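Local coordinates for type IV secretion system protein DotB (Yersinia pseudotuberculosis IP 31758, PDB 6GEF), which probably hydrolyses ATP as a six-subunit ring-type motor that powers a type IVb secretion system, at residues N109-F115 and R128-N134; V170-C174 and I197-I201; V317-R321 and R350-L354. All blocks are in the same frame, centred on the assembly; numbering follows the deposited sequence.

Contact 1: N109-F115 and R128-N134; sequences NTRYEVF and RFGYRVN
The Y131 ring lies edge-on to the backbone of Y112, whose O is in the ring plane, 3.6 Å from CD1 of Y131; at the next hydrogen-bonded pair, the F129 ring has V114 O at its edge, near its plane. The two strands form an antiparallel hairpin with a long connection, at the border of the six-stranded sheet that precedes the nucleotide-binding fold, with 109-115 outermost within this chain. Their axes diverge from strict antiparallel, at 147°. In the hydrogen-bonded pairs, T110 N reaches V133 O and V114 N reaches F129 O, each at 2.9 Å. Y112, V114, F129, Y131 and V133 share one face. There CG2 of V133 packs on CB of Y112, and helix 38-50 covers Y112, V114 and F129, so bulky apolar and aromatic groups suit it. The other face is mostly polar or charged, F115 excepted: the aliphatic part of R128 runs beside the F115 ring, CG to CE2 3.7 Å, while R132 turns to E220 and I219. N134 is held through OD1 by S136, and its ND2, which also has a weak bond to E251 of a neighbouring subunit, donates to N109 OD1 at 3.2 Å, straight (162°) but from 40° above the carbonyl plane.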
ATOM      1  N   ASN A 109      27.882   8.924  14.481  1.00 61.83           N
ATOM      2  CA  ASN A 109      28.502   7.896  15.304  1.00 63.85           C
ATOM      3  C   ASN A 109      29.836   7.506  14.682  1.00 63.38           C
ATOM      4  O   ASN A 109      29.885   7.101  13.546  1.00 69.64           O
ATOM      5  CB  ASN A 109      27.594   6.680  15.427  1.00 65.34           C
ATOM      6  CG  ASN A 109      26.234   7.020  15.997  1.00 67.88           C
ATOM      7  OD1 ASN A 109      26.090   7.226  17.216  1.00 66.62           O
ATOM      8  ND2 ASN A 109      25.218   7.116  15.111  1.00 70.58           N
ATOM      9  N   THR A 110      30.899   7.606  15.455  1.00 64.79           N
ATOM     10  CA  THR A 110      32.226   7.194  15.025  1.00 66.11           C
ATOM     11  C   THR A 110      32.919   6.490  16.182  1.00 64.60           C
ATOM     12  O   THR A 110      32.329   6.219  17.212  1.00 63.89           O
ATOM     13  CB  THR A 110      33.045   8.422  14.520  1.00 66.76           C
ATOM     14  OG1 THR A 110      32.168   9.533  14.285  1.00 69.36           O
ATOM     15  CG2 THR A 110      33.770   8.069  13.234  1.00 69.12           C
ATOM     16  N   ARG A 111      34.198   6.173  15.985  1.00 67.17           N
ATOM     17  CA  ARG A 111      35.081   5.684  17.020  1.00 66.82           C
ATOM     18  C   ARG A 111      36.244   6.644  17.213  1.00 67.54           C
ATOM     19  O   ARG A 111      36.708   7.278  16.265  1.00 66.27           O
ATOM     20  CB  ARG A 111      35.597   4.312  16.643  1.00 73.05           C
ATOM     21  CG  ARG A 111      34.542   3.186  16.789  1.00 79.49           C
ATOM     22  CD  ARG A 111      34.565   2.213  15.624  1.00 83.54           C
ATOM     23  NE  ARG A 111      34.242   2.896  14.372  1.00 87.64           N
ATOM     24  CZ  ARG A 111      33.016   3.181  13.942  1.00 88.37           C
ATOM     25  NH1 ARG A 111      32.855   3.807  12.784  1.00 86.04           N
ATOM     26  NH2 ARG A 111      31.961   2.846  14.701  1.00 92.01           N
ATOM     27  N   TYR A 112      36.696   6.775  18.455  1.00 67.81           N
ATOM     28  CA  TYR A 112      37.756   7.689  18.828  1.00 70.53           C
ATOM     29  C   TYR A 112      38.727   6.947  19.741  1.00 74.74           C
ATOM     30  O   TYR A 112      38.331   6.510  20.822  1.00 67.79           O
ATOM     31  CB  TYR A 112      37.186   8.919  19.535  1.00 69.50           C
ATOM     32  CG  TYR A 112      38.227   9.932  19.974  1.00 71.43           C
ATOM     33  CD1 TYR A 112      38.764  10.842  19.078  1.00 72.25           C
ATOM     34  CD2 TYR A 112      38.710   9.932  21.280  1.00 71.14           C
ATOM     35  CE1 TYR A 112      39.711  11.762  19.476  1.00 73.70           C
ATOM     36  CE2 TYR A 112      39.647  10.843  21.699  1.00 70.93           C
ATOM     37  CZ  TYR A 112      40.162  11.755  20.791  1.00 74.08           C
ATOM     38  OH  TYR A 112      41.107  12.680  21.182  1.00 70.78           O
ATOM     39  N   GLU A 113      39.991   6.869  19.321  1.00 79.40           N
ATOM     40  CA  GLU A 113      40.980   6.045  20.015  1.00 78.99           C
ATOM     41  C   GLU A 113      42.004   6.932  20.689  1.00 79.21           C
ATOM     42  O   GLU A 113      42.423   7.955  20.131  1.00 80.45           O
ATOM     43  CB  GLU A 113      41.688   5.117  19.021  1.00 83.24           C
ATOM     44  CG  GLU A 113      40.832   4.578  17.897  1.00 86.83           C
ATOM     45  CD  GLU A 113      39.880   3.454  18.337  1.00 88.18           C
ATOM     46  OE1 GLU A 113      38.974   3.085  17.573  1.00 79.74           O
ATOM     47  OE2 GLU A 113      40.052   2.954  19.451  1.00 91.13           O
ATOM     48  N   VAL A 114      42.389   6.561  21.905  1.00 80.74           N
ATOM     49  CA  VAL A 114      43.416   7.284  22.664  1.00 83.83           C
ATOM     50  C   VAL A 114      44.375   6.250  23.241  1.00 84.16           C
ATOM     51  O   VAL A 114      43.956   5.190  23.712  1.00 82.43           O
ATOM     52  CB  VAL A 114      42.773   8.148  23.797  1.00 84.37           C
ATOM     53  CG1 VAL A 114      41.399   8.621  23.422  1.00 85.77           C
ATOM     54  CG2 VAL A 114      42.700   7.387  25.090  1.00 85.24           C
ATOM     55  N   PHE A 115      45.645   6.615  23.272  1.00 90.75           N
ATOM     56  CA  PHE A 115      46.730   5.638  23.523  1.00 94.65           C
ATOM     57  C   PHE A 115      47.354   5.958  24.864  1.00 92.07           C
ATOM     58  O   PHE A 115      47.743   7.109  25.127  1.00 90.86           O
ATOM     59  CB  PHE A 115      47.801   5.682  22.416  1.00103.32           C
ATOM     60  CG  PHE A 115      47.260   5.476  21.034  1.00114.01           C
ATOM     61  CD1 PHE A 115      46.647   6.544  20.345  1.00118.79           C
ATOM     62  CD2 PHE A 115      47.301   4.223  20.437  1.00116.54           C
ATOM     63  CE1 PHE A 115      46.087   6.348  19.096  1.00118.54           C
ATOM     64  CE2 PHE A 115      46.760   4.028  19.169  1.00117.71           C
ATOM     65  CZ  PHE A 115      46.153   5.091  18.495  1.00118.25           C
ATOM     66  N   ARG A 128      45.884   0.640  23.456  1.00 98.92           N
ATOM     67  CA  ARG A 128      44.944   1.523  22.782  1.00100.00           C
ATOM     68  C   ARG A 128      43.556   1.385  23.382  1.00 95.88           C
ATOM     69  O   ARG A 128      43.130   0.274  23.700  1.00 96.32           O
ATOM     70  CB  ARG A 128      44.894   1.209  21.292  1.00103.38           C
ATOM     71  CG  ARG A 128      43.914   2.048  20.498  1.00105.63           C
ATOM     72  CD  ARG A 128      43.519   1.356  19.198  1.00109.81           C
ATOM     73  NE  ARG A 128      43.701  -0.086  19.241  1.00118.37           N
ATOM     74  CZ  ARG A 128      44.325  -0.798  18.292  1.00126.10           C
ATOM     75  NH1 ARG A 128      44.837  -0.192  17.217  1.00129.97           N
ATOM     76  NH2 ARG A 128      44.446  -2.118  18.438  1.00125.53           N
ATOM     77  N   PHE A 129      42.876   2.507  23.563  1.00 91.59           N
ATOM     78  CA  PHE A 129      41.540   2.550  24.165  1.00 83.55           C
ATOM     79  C   PHE A 129      40.574   3.168  23.165  1.00 79.07           C
ATOM     80  O   PHE A 129      40.783   4.293  22.715  1.00 78.30           O
ATOM     81  CB  PHE A 129      41.585   3.373  25.456  1.00 81.84           C
ATOM     82  CG  PHE A 129      42.180   2.621  26.601  1.00 83.73           C
ATOM     83  CD1 PHE A 129      43.579   2.409  26.681  1.00 86.44           C
ATOM     84  CD2 PHE A 129      41.341   2.155  27.638  1.00 81.14           C
ATOM     85  CE1 PHE A 129      44.107   1.713  27.739  1.00 88.35           C
ATOM     86  CE2 PHE A 129      41.876   1.482  28.718  1.00 83.36           C
ATOM     87  CZ  PHE A 129      43.265   1.266  28.764  1.00 89.25           C
ATOM     88  N   GLY A 130      39.522   2.423  22.855  1.00 76.30           N
ATOM     89  CA  GLY A 130      38.480   2.895  21.948  1.00 71.09           C
ATOM     90  C   GLY A 130      37.329   3.518  22.684  1.00 66.02           C
ATOM     91  O   GLY A 130      37.020   3.173  23.818  1.00 60.57           O
ATOM     92  N   TYR A 131      36.672   4.441  22.001  1.00 69.18           N
ATOM     93  CA  TYR A 131      35.413   5.043  22.457  1.00 64.15           C
ATOM     94  C   TYR A 131      34.443   5.097  21.300  1.00 63.01           C
ATOM     95  O   TYR A 131      34.826   5.367  20.174  1.00 59.58           O
ATOM     96  CB  TYR A 131      35.650   6.446  23.023  1.00 63.90           C
ATOM     97  CG  TYR A 131      36.384   6.455  24.350  1.00 63.98           C
ATOM     98  CD1 TYR A 131      37.782   6.314  24.398  1.00 60.40           C
ATOM     99  CD2 TYR A 131      35.692   6.574  25.555  1.00 63.19           C
ATOM    100  CE1 TYR A 131      38.435   6.317  25.604  1.00 59.88           C
ATOM    101  CE2 TYR A 131      36.379   6.585  26.749  1.00 63.41           C
ATOM    102  CZ  TYR A 131      37.760   6.445  26.760  1.00 60.51           C
ATOM    103  OH  TYR A 131      38.415   6.475  27.980  1.00 62.39           O
ATOM    104  N   ARG A 132      33.174   4.858  21.595  1.00 64.51           N
ATOM    105  CA  ARG A 132      32.078   5.104  20.655  1.00 63.46           C
ATOM    106  C   ARG A 132      31.596   6.537  20.849  1.00 58.12           C
ATOM    107  O   ARG A 132      31.123   6.898  21.929  1.00 59.63           O
ATOM    108  CB  ARG A 132      30.934   4.126  20.908  1.00 69.62           C
ATOM    109  CG  ARG A 132      31.393   2.672  21.055  1.00 74.68           C
ATOM    110  CD  ARG A 132      30.217   1.772  21.316  1.00 83.11           C
ATOM    111  NE  ARG A 132      30.630   0.373  21.419  1.00 86.15           N
ATOM    112  CZ  ARG A 132      30.757  -0.468  20.393  1.00 84.10           C
ATOM    113  NH1 ARG A 132      31.090  -1.728  20.593  1.00 84.39           N
ATOM    114  NH2 ARG A 132      30.502  -0.044  19.162  1.00 85.18           N
ATOM    115  N   VAL A 133      31.704   7.356  19.812  1.00 55.64           N
ATOM    116  CA  VAL A 133      31.405   8.767  19.870  1.00 53.59           C
ATOM    117  C   VAL A 133      30.096   9.008  19.134  1.00 51.18           C
ATOM    118  O   VAL A 133      30.011   8.865  17.910  1.00 49.18           O
ATOM    119  CB  VAL A 133      32.544   9.605  19.227  1.00 56.37           C
ATOM    120  CG1 VAL A 133      32.227  11.094  19.284  1.00 55.79           C
ATOM    121  CG2 VAL A 133      33.862   9.294  19.922  1.00 57.49           C
ATOM    122  N   ASN A 134      29.067   9.378  19.888  1.00 52.15           N
ATOM    123  CA  ASN A 134      27.853   9.949  19.340  1.00 51.70           C
ATOM    124  C   ASN A 134      27.864  11.454  19.521  1.00 52.51           C
ATOM    125  O   ASN A 134      28.095  11.934  20.618  1.00 54.36           O
ATOM    126  CB  ASN A 134      26.626   9.351  20.045  1.00 52.41           C
ATOM    127  CG  ASN A 134      25.361  10.108  19.734  1.00 51.46           C
ATOM    128  OD1 ASN A 134      24.915  10.932  20.533  1.00 51.01           O
ATOM    129  ND2 ASN A 134      24.758   9.796  18.615  1.00 52.65           N
TER

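Contact 2: V170-C174 and I197-I201; sequences VNQMC and IIRYI
Y200 donates its phenolic hydroxyl to the side-chain carbonyl of N171, OH to OD1 2.6 Å. The hydroxyl meets OD1 at 124° to the C=O bond and is tilted out of the amide plane, while OD1 itself sits at the edge of the phenol ring, in its plane. The two side chains cross at about a right angle, their planes 44° apart. Y200 swings its ring away from its own N (chi1 177°) and stretches across from helix 187-203 to the end of helix 167-172; a tyrosine suits the place because its ring can pack while its hydroxyl reaches the more open rim. One face of that ring receives the V170 methyl CG2, 3.2 Å from CE2 of Y200, and L160 of helix 160-163 touches both side chains.

Below this polar rim the joint is apolar. I197, one turn before Y200 and I201, points CD1 at the thioether of M173, with 3.5 Å to SD. Its other branch, CG2, lies 4.0 Å from C174 SG, and the sulfur also meets CG1 of I201. A small cysteine fits where the chain has just left the helix, M173 being the first residue to do so, and the two branches of I197 let it meet M173 and C174 at once. The packing continues into the sheet: F285 backs I197 and I201, and F322 and M324 lie against M173.

Helix 187-203 is probably the one that follows the P-loop in this P-loop NTPase fold. The chemistry implies a largely hydrophobic union, the end of helix 167-172 and the loop after it packed on helix 187-203 beside the central sheet; one side-chain hydrogen bond holds the hydroxyl end of Y200 in place, while V170 CG2 and L160 limit how its ring turns.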
ATOM      1  N   VAL A 170      29.848 -21.549  35.524  1.00 74.49           N
ATOM      2  CA  VAL A 170      29.824 -21.379  34.064  1.00 75.53           C
ATOM      3  C   VAL A 170      29.841 -22.731  33.343  1.00 75.84           C
ATOM      4  O   VAL A 170      29.302 -22.851  32.253  1.00 78.38           O
ATOM      5  CB  VAL A 170      30.982 -20.479  33.599  1.00 76.30           C
ATOM      6  CG1 VAL A 170      31.040 -19.215  34.433  1.00 77.32           C
ATOM      7  CG2 VAL A 170      32.294 -21.215  33.649  1.00 80.01           C
ATOM      8  N   ASN A 171      30.421 -23.755  33.982  1.00 76.17           N
ATOM      9  CA  ASN A 171      30.231 -25.118  33.499  1.00 77.16           C
ATOM     10  C   ASN A 171      28.752 -25.466  33.375  1.00 74.89           C
ATOM     11  O   ASN A 171      28.338 -26.099  32.402  1.00 74.46           O
ATOM     12  CB  ASN A 171      30.946 -26.099  34.426  1.00 82.38           C
ATOM     13  CG  ASN A 171      32.457 -26.022  34.298  1.00 86.51           C
ATOM     14  OD1 ASN A 171      32.997 -25.570  33.285  1.00 88.02           O
ATOM     15  ND2 ASN A 171      33.150 -26.449  35.347  1.00 90.98           N
ATOM     16  N   GLN A 172      27.950 -25.059  34.347  1.00 74.02           N
ATOM     17  CA  GLN A 172      26.505 -25.190  34.225  1.00 74.07           C
ATOM     18  C   GLN A 172      25.975 -24.417  33.020  1.00 71.99           C
ATOM     19  O   GLN A 172      25.031 -24.840  32.344  1.00 71.10           O
ATOM     20  CB  GLN A 172      25.791 -24.739  35.488  1.00 76.38           C
ATOM     21  CG  GLN A 172      26.173 -25.513  36.741  1.00 79.17           C
ATOM     22  CD  GLN A 172      25.363 -25.080  37.950  1.00 80.92           C
ATOM     23  OE1 GLN A 172      24.210 -24.693  37.853  1.00 80.26           O
ATOM     24  NE2 GLN A 172      25.973 -25.155  39.118  1.00 87.20           N
ATOM     25  N   MET A 173      26.611 -23.284  32.718  1.00 70.05           N
ATOM     26  CA  MET A 173      26.143 -22.397  31.649  1.00 67.50           C
ATOM     27  C   MET A 173      26.703 -22.767  30.261  1.00 66.71           C
ATOM     28  O   MET A 173      26.471 -22.062  29.314  1.00 68.61           O
ATOM     29  CB  MET A 173      26.499 -20.952  31.985  1.00 67.77           C
ATOM     30  CG  MET A 173      25.766 -20.406  33.192  1.00 68.14           C
ATOM     31  SD  MET A 173      26.110 -18.669  33.511  1.00 71.39           S
ATOM     32  CE  MET A 173      25.231 -17.912  32.128  1.00 70.09           C
ATOM     33  N   CYS A 174      27.412 -23.901  30.175  1.00 68.74           N
ATOM     34  CA  CYS A 174      27.945 -24.390  28.921  1.00 72.59           C
ATOM     35  C   CYS A 174      27.392 -25.771  28.586  1.00 72.62           C
ATOM     36  O   CYS A 174      28.139 -26.746  28.513  1.00 78.18           O
ATOM     37  CB  CYS A 174      29.486 -24.437  28.975  1.00 74.79           C
ATOM     38  SG  CYS A 174      30.259 -22.839  29.259  1.00 80.78           S
ATOM     39  N   ILE A 197      32.166 -15.834  29.515  1.00 63.18           N
ATOM     40  CA  ILE A 197      31.814 -17.247  29.363  1.00 62.08           C
ATOM     41  C   ILE A 197      32.392 -17.825  28.056  1.00 60.06           C
ATOM     42  O   ILE A 197      32.819 -18.967  28.007  1.00 65.68           O
ATOM     43  CB  ILE A 197      30.291 -17.453  29.440  1.00 61.05           C
ATOM     44  CG1 ILE A 197      29.773 -17.139  30.838  1.00 62.40           C
ATOM     45  CG2 ILE A 197      29.930 -18.876  29.046  1.00 59.51           C
ATOM     46  CD1 ILE A 197      28.320 -17.506  31.076  1.00 62.40           C
ATOM     47  N   ILE A 198      32.430 -17.013  27.011  1.00 56.37           N
ATOM     48  CA  ILE A 198      32.918 -17.468  25.723  1.00 57.66           C
ATOM     49  C   ILE A 198      34.458 -17.612  25.734  1.00 60.21           C
ATOM     50  O   ILE A 198      34.992 -18.550  25.147  1.00 61.76           O
ATOM     51  CB  ILE A 198      32.436 -16.548  24.593  1.00 55.08           C
ATOM     52  CG1 ILE A 198      30.938 -16.716  24.382  1.00 54.84           C
ATOM     53  CG2 ILE A 198      33.177 -16.828  23.303  1.00 53.95           C
ATOM     54  CD1 ILE A 198      30.299 -15.800  23.367  1.00 53.25           C
ATOM     55  N   ARG A 199      35.159 -16.683  26.374  1.00 60.62           N
ATOM     56  CA  ARG A 199      36.584 -16.798  26.516  1.00 65.25           C
ATOM     57  C   ARG A 199      36.936 -18.030  27.341  1.00 66.74           C
ATOM     58  O   ARG A 199      37.884 -18.781  27.027  1.00 65.77           O
ATOM     59  CB  ARG A 199      37.182 -15.532  27.115  1.00 66.81           C
ATOM     60  CG  ARG A 199      37.352 -15.547  28.620  1.00 69.59           C
ATOM     61  CD  ARG A 199      38.379 -14.560  29.070  1.00 71.65           C
ATOM     62  NE  ARG A 199      39.757 -15.008  28.816  1.00 74.84           N
ATOM     63  CZ  ARG A 199      40.831 -14.442  29.358  1.00 74.64           C
ATOM     64  NH1 ARG A 199      40.721 -13.385  30.153  1.00 73.93           N
ATOM     65  NH2 ARG A 199      42.029 -14.936  29.121  1.00 75.30           N
ATOM     66  N   TYR A 200      36.247 -18.241  28.462  1.00 67.87           N
ATOM     67  CA  TYR A 200      36.368 -19.488  29.202  1.00 69.36           C
ATOM     68  C   TYR A 200      36.164 -20.699  28.298  1.00 70.72           C
ATOM     69  O   TYR A 200      36.969 -21.638  28.309  1.00 75.46           O
ATOM     70  CB  TYR A 200      35.370 -19.515  30.360  1.00 70.51           C
ATOM     71  CG  TYR A 200      35.371 -20.816  31.134  1.00 72.16           C
ATOM     72  CD1 TYR A 200      36.427 -21.152  31.993  1.00 73.81           C
ATOM     73  CD2 TYR A 200      34.290 -21.695  31.042  1.00 71.94           C
ATOM     74  CE1 TYR A 200      36.423 -22.329  32.687  1.00 78.60           C
ATOM     75  CE2 TYR A 200      34.284 -22.895  31.714  1.00 74.15           C
ATOM     76  CZ  TYR A 200      35.350 -23.207  32.560  1.00 78.77           C
ATOM     77  OH  TYR A 200      35.333 -24.372  33.296  1.00 80.71           O
ATOM     78  N   ILE A 201      35.112 -20.667  27.481  1.00 68.42           N
ATOM     79  CA  ILE A 201      34.817 -21.792  26.606  1.00 65.97           C
ATOM     80  C   ILE A 201      35.986 -22.070  25.677  1.00 64.88           C
ATOM     81  O   ILE A 201      36.458 -23.214  25.577  1.00 64.18           O
ATOM     82  CB  ILE A 201      33.509 -21.549  25.817  1.00 65.06           C
ATOM     83  CG1 ILE A 201      32.301 -21.883  26.683  1.00 64.48           C
ATOM     84  CG2 ILE A 201      33.485 -22.368  24.534  1.00 64.78           C
ATOM     85  CD1 ILE A 201      30.980 -21.677  25.972  1.00 63.49           C
TER

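Contact 3: V317-R321 and R350-L354; sequences VETTR and REQLL
R350 begins at CB, 4.1 Å from the CG1 methyl of V317, and from there its chain runs along the end of helix 306-319. Its CG lies 3.3 Å from V317 O. A bend at chi2 (148°) is followed by an extended stretch, which carries the guanidinium past the last turn of that helix. NE gives a weak bond to V317 O, 3.4 Å and 155°, the carbonyl oxygen lying in the guanidinium plane at its edge. NH2 is nearest to E318 O, a bond modelled too short to be taken literally. Over one face of the group comes CD of R321, and the two guanidinium planes are 73° apart; the modelled closeness of two donors, R321 NE and R350 NH1, is doubtful.

At the other side of this joint V317 supplies the apolar part: CG1 packs on CB of L353 at 3.9 Å and on CG of L354 at 4.1 Å. A branched valine pairs well with the leucines of helix 347-355. L353 also touches F345 and V362 and L369 of helix 362-372, whereas L354 packs on H393 of a neighbouring subunit as well.

Helix 306-319 hands over directly to strand 320-330 of the mixed sheet, where T320 leaves helical geometry. Carbonyls at a helix C-terminus carry partial negative charge and would probably favour a cation there, which suits a long arginine. The chemistry thus implies that R350 tethers helix 347-355 to the last carbonyls of helix 306-319, through one weak bond and one of doubtful length.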
ATOM      1  N   VAL A 317      10.365 -24.613  27.592  1.00 65.41           N
ATOM      2  CA  VAL A 317      10.853 -25.380  28.736  1.00 65.11           C
ATOM      3  C   VAL A 317      11.885 -26.411  28.274  1.00 68.17           C
ATOM      4  O   VAL A 317      12.910 -26.613  28.930  1.00 68.43           O
ATOM      5  CB  VAL A 317       9.688 -26.027  29.502  1.00 64.00           C
ATOM      6  CG1 VAL A 317      10.204 -26.940  30.580  1.00 65.30           C
ATOM      7  CG2 VAL A 317       8.804 -24.955  30.104  1.00 64.79           C
ATOM      8  N   GLU A 318      11.610 -27.104  27.156  1.00 71.23           N
ATOM      9  CA  GLU A 318      12.485 -28.166  26.714  1.00 74.22           C
ATOM     10  C   GLU A 318      13.819 -27.657  26.142  1.00 73.88           C
ATOM     11  O   GLU A 318      14.797 -28.389  26.144  1.00 72.49           O
ATOM     12  CB  GLU A 318      11.778 -29.044  25.680  1.00 78.06           C
ATOM     13  CG  GLU A 318      10.764 -29.995  26.272  1.00 83.93           C
ATOM     14  CD  GLU A 318      11.313 -31.378  26.527  1.00 87.99           C
ATOM     15  OE1 GLU A 318      11.606 -31.682  27.719  1.00 88.90           O
ATOM     16  OE2 GLU A 318      11.420 -32.151  25.538  1.00 93.66           O
ATOM     17  N   THR A 319      13.845 -26.423  25.667  1.00 72.21           N
ATOM     18  CA  THR A 319      15.028 -25.873  25.030  1.00 71.96           C
ATOM     19  C   THR A 319      15.867 -25.015  25.973  1.00 75.85           C
ATOM     20  O   THR A 319      17.082 -24.892  25.780  1.00 81.82           O
ATOM     21  CB  THR A 319      14.654 -25.013  23.807  1.00 73.17           C
ATOM     22  OG1 THR A 319      13.659 -25.698  23.051  1.00 79.08           O
ATOM     23  CG2 THR A 319      15.841 -24.774  22.940  1.00 75.64           C
ATOM     24  N   THR A 320      15.249 -24.428  27.004  1.00 73.40           N
ATOM     25  CA  THR A 320      16.002 -23.670  27.986  1.00 71.76           C
ATOM     26  C   THR A 320      16.871 -24.604  28.823  1.00 72.26           C
ATOM     27  O   THR A 320      16.411 -25.652  29.280  1.00 74.32           O
ATOM     28  CB  THR A 320      15.043 -22.909  28.897  1.00 71.27           C
ATOM     29  OG1 THR A 320      14.133 -22.127  28.091  1.00 65.22           O
ATOM     30  CG2 THR A 320      15.824 -21.979  29.823  1.00 69.45           C
ATOM     31  N   ARG A 321      18.144 -24.246  28.994  1.00 70.58           N
ATOM     32  CA  ARG A 321      19.060 -24.998  29.829  1.00 70.14           C
ATOM     33  C   ARG A 321      19.481 -24.278  31.102  1.00 66.42           C
ATOM     34  O   ARG A 321      19.991 -24.921  32.028  1.00 62.27           O
ATOM     35  CB  ARG A 321      20.308 -25.400  29.020  1.00 72.35           C
ATOM     36  CG  ARG A 321      20.224 -26.791  28.407  1.00 77.15           C
ATOM     37  CD  ARG A 321      19.447 -27.758  29.301  1.00 84.35           C
ATOM     38  NE  ARG A 321      20.121 -29.040  29.459  1.00 93.96           N
ATOM     39  CZ  ARG A 321      20.927 -29.325  30.481  1.00 98.32           C
ATOM     40  NH1 ARG A 321      21.165 -28.418  31.444  1.00 97.10           N
ATOM     41  NH2 ARG A 321      21.499 -30.531  30.559  1.00 95.50           N
ATOM     42  N   ARG A 350      12.798 -29.348  34.202  1.00 77.71           N
ATOM     43  CA  ARG A 350      11.953 -29.383  33.020  1.00 79.93           C
ATOM     44  C   ARG A 350      10.662 -30.204  33.234  1.00 84.07           C
ATOM     45  O   ARG A 350       9.561 -29.682  33.068  1.00 82.22           O
ATOM     46  CB  ARG A 350      12.733 -29.967  31.837  1.00 79.65           C
ATOM     47  CG  ARG A 350      13.575 -28.971  31.073  1.00 79.06           C
ATOM     48  CD  ARG A 350      14.842 -29.610  30.509  1.00 80.07           C
ATOM     49  NE  ARG A 350      15.300 -28.940  29.317  1.00 80.69           N
ATOM     50  CZ  ARG A 350      16.458 -29.207  28.724  1.00 86.46           C
ATOM     51  NH1 ARG A 350      17.291 -30.159  29.236  1.00 89.17           N
ATOM     52  NH2 ARG A 350      16.817 -28.541  27.605  1.00 82.91           N
ATOM     53  N   GLU A 351      10.841 -31.438  33.725  1.00 84.88           N
ATOM     54  CA  GLU A 351       9.690 -32.280  33.994  1.00 89.39           C
ATOM     55  C   GLU A 351       8.711 -31.610  34.971  1.00 89.32           C
ATOM     56  O   GLU A 351       7.495 -31.623  34.742  1.00 93.42           O
ATOM     57  CB  GLU A 351      10.123 -33.631  34.542  1.00 94.54           C
ATOM     58  CG  GLU A 351      10.210 -34.733  33.483  1.00 95.51           C
ATOM     59  CD  GLU A 351      10.430 -36.098  34.134  1.00103.04           C
ATOM     60  OE1 GLU A 351       9.807 -37.099  33.658  1.00102.92           O
ATOM     61  OE2 GLU A 351      11.198 -36.199  35.151  1.00103.27           O
ATOM     62  N   GLN A 352       9.249 -30.960  35.995  1.00 89.02           N
ATOM     63  CA  GLN A 352       8.405 -30.261  36.948  1.00 91.54           C
ATOM     64  C   GLN A 352       7.602 -29.141  36.286  1.00 89.17           C
ATOM     65  O   GLN A 352       6.419 -28.958  36.577  1.00 91.34           O
ATOM     66  CB  GLN A 352       9.237 -29.707  38.107  1.00 92.20           C
ATOM     67  CG  GLN A 352       8.398 -29.068  39.208  1.00 95.11           C
ATOM     68  CD  GLN A 352       7.161 -29.878  39.594  1.00 99.81           C
ATOM     69  OE1 GLN A 352       6.485 -30.469  38.767  1.00101.89           O
ATOM     70  NE2 GLN A 352       6.926 -29.996  40.868  1.00103.18           N
ATOM     71  N   LEU A 353       8.244 -28.414  35.369  1.00 89.28           N
ATOM     72  CA  LEU A 353       7.565 -27.288  34.730  1.00 88.60           C
ATOM     73  C   LEU A 353       6.506 -27.771  33.768  1.00 91.05           C
ATOM     74  O   LEU A 353       5.409 -27.192  33.698  1.00 91.02           O
ATOM     75  CB  LEU A 353       8.585 -26.382  34.029  1.00 86.40           C
ATOM     76  CG  LEU A 353       9.343 -25.398  34.905  1.00 84.76           C
ATOM     77  CD1 LEU A 353      10.515 -24.802  34.138  1.00 85.73           C
ATOM     78  CD2 LEU A 353       8.386 -24.320  35.396  1.00 84.36           C
ATOM     79  N   LEU A 354       6.809 -28.806  32.985  1.00 93.00           N
ATOM     80  CA  LEU A 354       5.804 -29.401  32.100  1.00 96.69           C
ATOM     81  C   LEU A 354       4.600 -30.004  32.887  1.00103.24           C
ATOM     82  O   LEU A 354       3.466 -29.842  32.493  1.00101.69           O
ATOM     83  CB  LEU A 354       6.411 -30.478  31.235  1.00 94.87           C
ATOM     84  CG  LEU A 354       7.511 -30.057  30.268  1.00 91.91           C
ATOM     85  CD1 LEU A 354       8.283 -31.293  29.756  1.00 89.09           C
ATOM     86  CD2 LEU A 354       6.872 -29.238  29.141  1.00 91.60           C
TER

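Contact 1 lies in the antiparallel sheet, while contacts 2 and 3 belong to the region built round the mixed sheet; the centres of contacts 1 and 3 are 43 Å apart on opposite sides of the chain's centre. Contact 2 is the buried one and touches no other subunit; contacts 1 and 3 are partly buried and each meets a neighbouring copy. Backbone bonds dominate in contact 1, hydrophobic side chains in contact 2, and arginine with helix-end carbonyls, together with valine-leucine packing, in contact 3. Contacts 2 and 3 approach within about 5 Å at their nearest atoms and share strand 320-330: it begins in contact 3, and its F322 and M324 back contact 2.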